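Local coordinates for metazoan TIR-STING fusion (Crassostrea gigas, PDB 6WT6), which joins a TIR domain to a STING ligand-binding domain in one polypeptide, the two-domain architecture of a metazoan TIR-STING fusion, at residues A[51-55]-A[56-60]; A[59-63]-A[64-68]. All blocks are in the same frame, centred on the assembly; numbering follows the deposited sequence.

Contacts 1 and 2 follow each other along one edge of the TIR domain, their centres about 12 Å apart, and illustrate how a helix is handed on to a strand and the strand to the next helix. Contact 1 (51-60) closes helix 43-56 and leads into strand 60-62; contact 2 (59-68) takes that strand into the short helix 63-66. They share Thr59 and Cys60. A salt bridge joins them directly, Glu54 OE1 to Arg65 NH1, though its modelled 2.5 Å is doubtfully short; the other carboxylate oxygen of Glu54 holds the start of the strand. Strand 60-62 is one of the two outermost strands, within the chain, of a parallel four-stranded sheet, next to strand 31-36.

Contact 1. Residues A[51-55]-A[56-60]; sequences DSVES and RGFTC
The chain leaves helix 43-56 at Gly57, whose positive phi (125°) turns it back so that Phe58, Thr59 and Cys60 run beside the last helical turn, with Gly57 N bonded to Glu54 O (3.3 Å) and Arg56 N weakly to Val53 O (3.0 Å). Glu54 carries the polar half of the contact. Its CG stands beside the backbone N (chi1 -72°), and the chain then extends until OE2 accepts Cys60 N at 3.2 Å through its anti lone pair, the bond bending to 156°. The other oxygen, OE1, goes to Arg65, so the carboxylate is held at both ends. At its root, Glu54 CA approaches Phe58 O (3.2 Å) in a nearly straight CH...O contact. Val53 makes the apolar half: CG1, anti to the backbone N, touches both Phe58 CB (3.5 Å) and Cys60 SG (3.8 Å). Ile155 of helix 153-159 packs on Val53, Ile156 and Ile159 on Phe58, and His32 meets the Phe58 ring edge-to-face. Arg56 folds its CG over Ser52 O (3.3 Å) before its guanidinium pairs with Asp153. Glycine with positive phi and bonds back into the final turn mark a Schellman motif, here ending a helix ahead of an edge strand of the parallel TIR-domain sheet.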
# COMPACT_ATOMS: atom_id res chain seq x y z
N ASP A 51 -3.43 -21.73 -29.72
CA ASP A 51 -4.02 -22.87 -30.41
C ASP A 51 -3.69 -24.18 -29.70
O ASP A 51 -4.50 -25.11 -29.71
CB ASP A 51 -3.55 -22.91 -31.86
CG ASP A 51 -4.06 -21.73 -32.68
OD1 ASP A 51 -5.08 -21.13 -32.28
OD2 ASP A 51 -3.44 -21.41 -33.72
N SER A 52 -2.51 -24.26 -29.07
CA SER A 52 -2.14 -25.47 -28.35
C SER A 52 -3.01 -25.67 -27.12
O SER A 52 -3.38 -26.81 -26.79
CB SER A 52 -0.66 -25.41 -27.95
OG SER A 52 0.17 -25.22 -29.07
N VAL A 53 -3.34 -24.59 -26.41
CA VAL A 53 -4.10 -24.72 -25.18
C VAL A 53 -5.58 -24.92 -25.47
O VAL A 53 -6.23 -25.81 -24.90
CB VAL A 53 -3.88 -23.49 -24.28
CG1 VAL A 53 -4.54 -23.70 -22.94
CG2 VAL A 53 -2.42 -23.22 -24.11
N GLU A 54 -6.14 -24.11 -26.37
CA GLU A 54 -7.59 -24.14 -26.59
C GLU A 54 -8.05 -25.46 -27.18
O GLU A 54 -9.19 -25.88 -26.94
CB GLU A 54 -8.01 -22.97 -27.48
CG GLU A 54 -7.95 -21.61 -26.78
CD GLU A 54 -8.94 -20.61 -27.34
OE1 GLU A 54 -9.16 -20.60 -28.57
OE2 GLU A 54 -9.53 -19.83 -26.55
N SER A 55 -7.19 -26.15 -27.93
CA SER A 55 -7.56 -27.46 -28.46
C SER A 55 -7.71 -28.47 -27.33
O SER A 55 -8.62 -29.31 -27.35
CB SER A 55 -6.53 -27.94 -29.48
OG SER A 55 -5.33 -28.34 -28.84
N ARG A 56 -6.82 -28.41 -26.33
CA ARG A 56 -6.87 -29.35 -25.21
C ARG A 56 -8.14 -29.20 -24.38
O ARG A 56 -8.46 -30.09 -23.59
CB ARG A 56 -5.64 -29.17 -24.32
CG ARG A 56 -4.32 -29.44 -25.03
CD ARG A 56 -4.11 -30.93 -25.26
NE ARG A 56 -3.73 -31.62 -24.03
CZ ARG A 56 -2.47 -31.88 -23.68
NH1 ARG A 56 -2.22 -32.51 -22.54
NH2 ARG A 56 -1.47 -31.50 -24.46
N GLY A 57 -8.87 -28.10 -24.54
CA GLY A 57 -10.12 -27.88 -23.84
C GLY A 57 -10.18 -26.60 -23.05
O GLY A 57 -11.29 -26.14 -22.72
N PHE A 58 -9.04 -25.98 -22.74
CA PHE A 58 -9.05 -24.76 -21.96
C PHE A 58 -9.59 -23.59 -22.78
O PHE A 58 -9.43 -23.53 -24.00
CB PHE A 58 -7.64 -24.44 -21.45
CG PHE A 58 -7.06 -25.50 -20.56
CD1 PHE A 58 -7.25 -25.46 -19.19
CD2 PHE A 58 -6.32 -26.54 -21.10
CE1 PHE A 58 -6.72 -26.44 -18.37
CE2 PHE A 58 -5.78 -27.52 -20.29
CZ PHE A 58 -5.98 -27.47 -18.92
N THR A 59 -10.24 -22.66 -22.09
CA THR A 59 -10.76 -21.43 -22.69
C THR A 59 -9.82 -20.28 -22.35
O THR A 59 -9.56 -20.01 -21.17
CB THR A 59 -12.17 -21.13 -22.21
OG1 THR A 59 -13.08 -22.09 -22.76
CG2 THR A 59 -12.60 -19.73 -22.62
N CYS A 60 -9.31 -19.60 -23.37
CA CYS A 60 -8.31 -18.56 -23.19
C CYS A 60 -8.83 -17.22 -23.70
O CYS A 60 -9.80 -17.14 -24.46
CB CYS A 60 -7.00 -18.90 -23.90
SG CYS A 60 -6.08 -20.27 -23.16

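Contact 2. Residues A[59-63]-A[64-68]; sequences TCCFA and ERDFL
Asp66 reaches back from the short helix to the N-cap residue Phe62, and the two are joined twice. Asp66 OD2 takes Phe62 N through its anti lone pair in an almost straight hydrogen bond (178°), whose modelled length of 2.5 Å is doubtful, and Asp66 N returns a bond to Phe62 O at 2.7 Å. With chi1 near -58°, the aspartate carboxyl group is set beside its own backbone N, which lets side chain and main chain of one residue grip both polar backbone atoms of Phe62. The next turn is closed by Phe67 N on Ala63 O (2.8 Å). Packing is tight round the Phe67 ring: Ala63 CA sits over one face, 4.1 Å from its centroid, and Cys61 SG comes obliquely to the same ring, 3.9 Å from CE1. Helix 74-82 packs against this ring as well. The Phe62 ring is buried too, stacked on Tyr37 and touching Ala46 and Leu50.

The solvent side is looser and charged. Glu64 runs alongside Phe62, its OE1 at the ring edge, 3.6 Å from CE2, and pairs with Arg47. Arg65, which also meets Glu54, curls back at chi3 (72°) to place its NE 3.1 Å from Asp66 OD1 in a salt bridge whose hydrogen bonds are weak. So close an arginine would probably stabilise the negative charge of the Asp66 carboxylate, and the ionised form would be the stronger acceptor for Phe62 N.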
# COMPACT_ATOMS: atom_id res chain seq x y z
N THR A 59 -10.24 -22.66 -22.09
CA THR A 59 -10.76 -21.43 -22.69
C THR A 59 -9.82 -20.28 -22.35
O THR A 59 -9.56 -20.01 -21.17
CB THR A 59 -12.17 -21.13 -22.21
OG1 THR A 59 -13.08 -22.09 -22.76
CG2 THR A 59 -12.60 -19.73 -22.62
N CYS A 60 -9.31 -19.60 -23.37
CA CYS A 60 -8.31 -18.56 -23.19
C CYS A 60 -8.83 -17.22 -23.70
O CYS A 60 -9.80 -17.14 -24.46
CB CYS A 60 -7.00 -18.90 -23.90
SG CYS A 60 -6.08 -20.27 -23.16
N CYS A 61 -8.16 -16.16 -23.25
CA CYS A 61 -8.41 -14.79 -23.70
C CYS A 61 -7.21 -14.33 -24.50
O CYS A 61 -6.09 -14.30 -23.99
CB CYS A 61 -8.67 -13.86 -22.51
SG CYS A 61 -8.88 -12.11 -22.95
N PHE A 62 -7.44 -13.96 -25.76
CA PHE A 62 -6.38 -13.59 -26.69
C PHE A 62 -6.69 -12.21 -27.26
O PHE A 62 -7.76 -12.01 -27.86
CB PHE A 62 -6.26 -14.63 -27.81
CG PHE A 62 -4.98 -14.53 -28.59
CD1 PHE A 62 -3.78 -14.93 -28.02
CD2 PHE A 62 -4.97 -14.07 -29.90
CE1 PHE A 62 -2.60 -14.85 -28.74
CE2 PHE A 62 -3.80 -13.99 -30.62
CZ PHE A 62 -2.61 -14.38 -30.04
N ALA A 63 -5.76 -11.27 -27.09
CA ALA A 63 -6.02 -9.87 -27.41
C ALA A 63 -6.48 -9.69 -28.86
O ALA A 63 -7.54 -9.11 -29.11
CB ALA A 63 -4.77 -9.03 -27.14
N GLU A 64 -5.69 -10.19 -29.81
CA GLU A 64 -6.02 -10.05 -31.23
C GLU A 64 -7.43 -10.53 -31.54
O GLU A 64 -8.17 -9.87 -32.28
CB GLU A 64 -5.00 -10.82 -32.08
CG GLU A 64 -5.38 -10.95 -33.54
CD GLU A 64 -4.63 -12.08 -34.23
OE1 GLU A 64 -4.93 -13.26 -33.95
OE2 GLU A 64 -3.74 -11.79 -35.06
N ARG A 65 -7.82 -11.67 -30.98
CA ARG A 65 -9.11 -12.26 -31.30
C ARG A 65 -10.24 -11.63 -30.49
O ARG A 65 -11.30 -11.31 -31.04
CB ARG A 65 -9.07 -13.77 -31.06
CG ARG A 65 -10.44 -14.41 -30.92
CD ARG A 65 -10.32 -15.87 -30.52
NE ARG A 65 -9.88 -16.00 -29.13
CZ ARG A 65 -9.51 -17.14 -28.57
NH1 ARG A 65 -9.50 -18.26 -29.29
NH2 ARG A 65 -9.13 -17.17 -27.30
N ASP A 66 -10.02 -11.45 -29.19
CA ASP A 66 -11.08 -11.10 -28.25
C ASP A 66 -11.21 -9.60 -28.01
O ASP A 66 -12.32 -9.14 -27.70
CB ASP A 66 -10.84 -11.81 -26.91
CG ASP A 66 -10.78 -13.34 -27.05
OD1 ASP A 66 -11.69 -13.92 -27.68
OD2 ASP A 66 -9.82 -13.95 -26.54
N PHE A 67 -10.14 -8.81 -28.14
CA PHE A 67 -10.22 -7.37 -27.91
C PHE A 67 -10.64 -6.68 -29.20
O PHE A 67 -9.95 -6.80 -30.23
CB PHE A 67 -8.90 -6.81 -27.39
CG PHE A 67 -8.54 -7.27 -26.01
CD1 PHE A 67 -9.47 -7.94 -25.22
CD2 PHE A 67 -7.27 -7.03 -25.49
CE1 PHE A 67 -9.14 -8.37 -23.95
CE2 PHE A 67 -6.94 -7.46 -24.21
CZ PHE A 67 -7.88 -8.13 -23.44
N LEU A 68 -11.76 -5.95 -29.15
CA LEU A 68 -12.23 -5.21 -30.31
C LEU A 68 -11.19 -4.17 -30.72
O LEU A 68 -10.37 -3.74 -29.90
CB LEU A 68 -13.57 -4.54 -29.99
CG LEU A 68 -14.68 -5.48 -29.50
CD1 LEU A 68 -14.77 -5.48 -27.97
CD2 LEU A 68 -16.03 -5.14 -30.12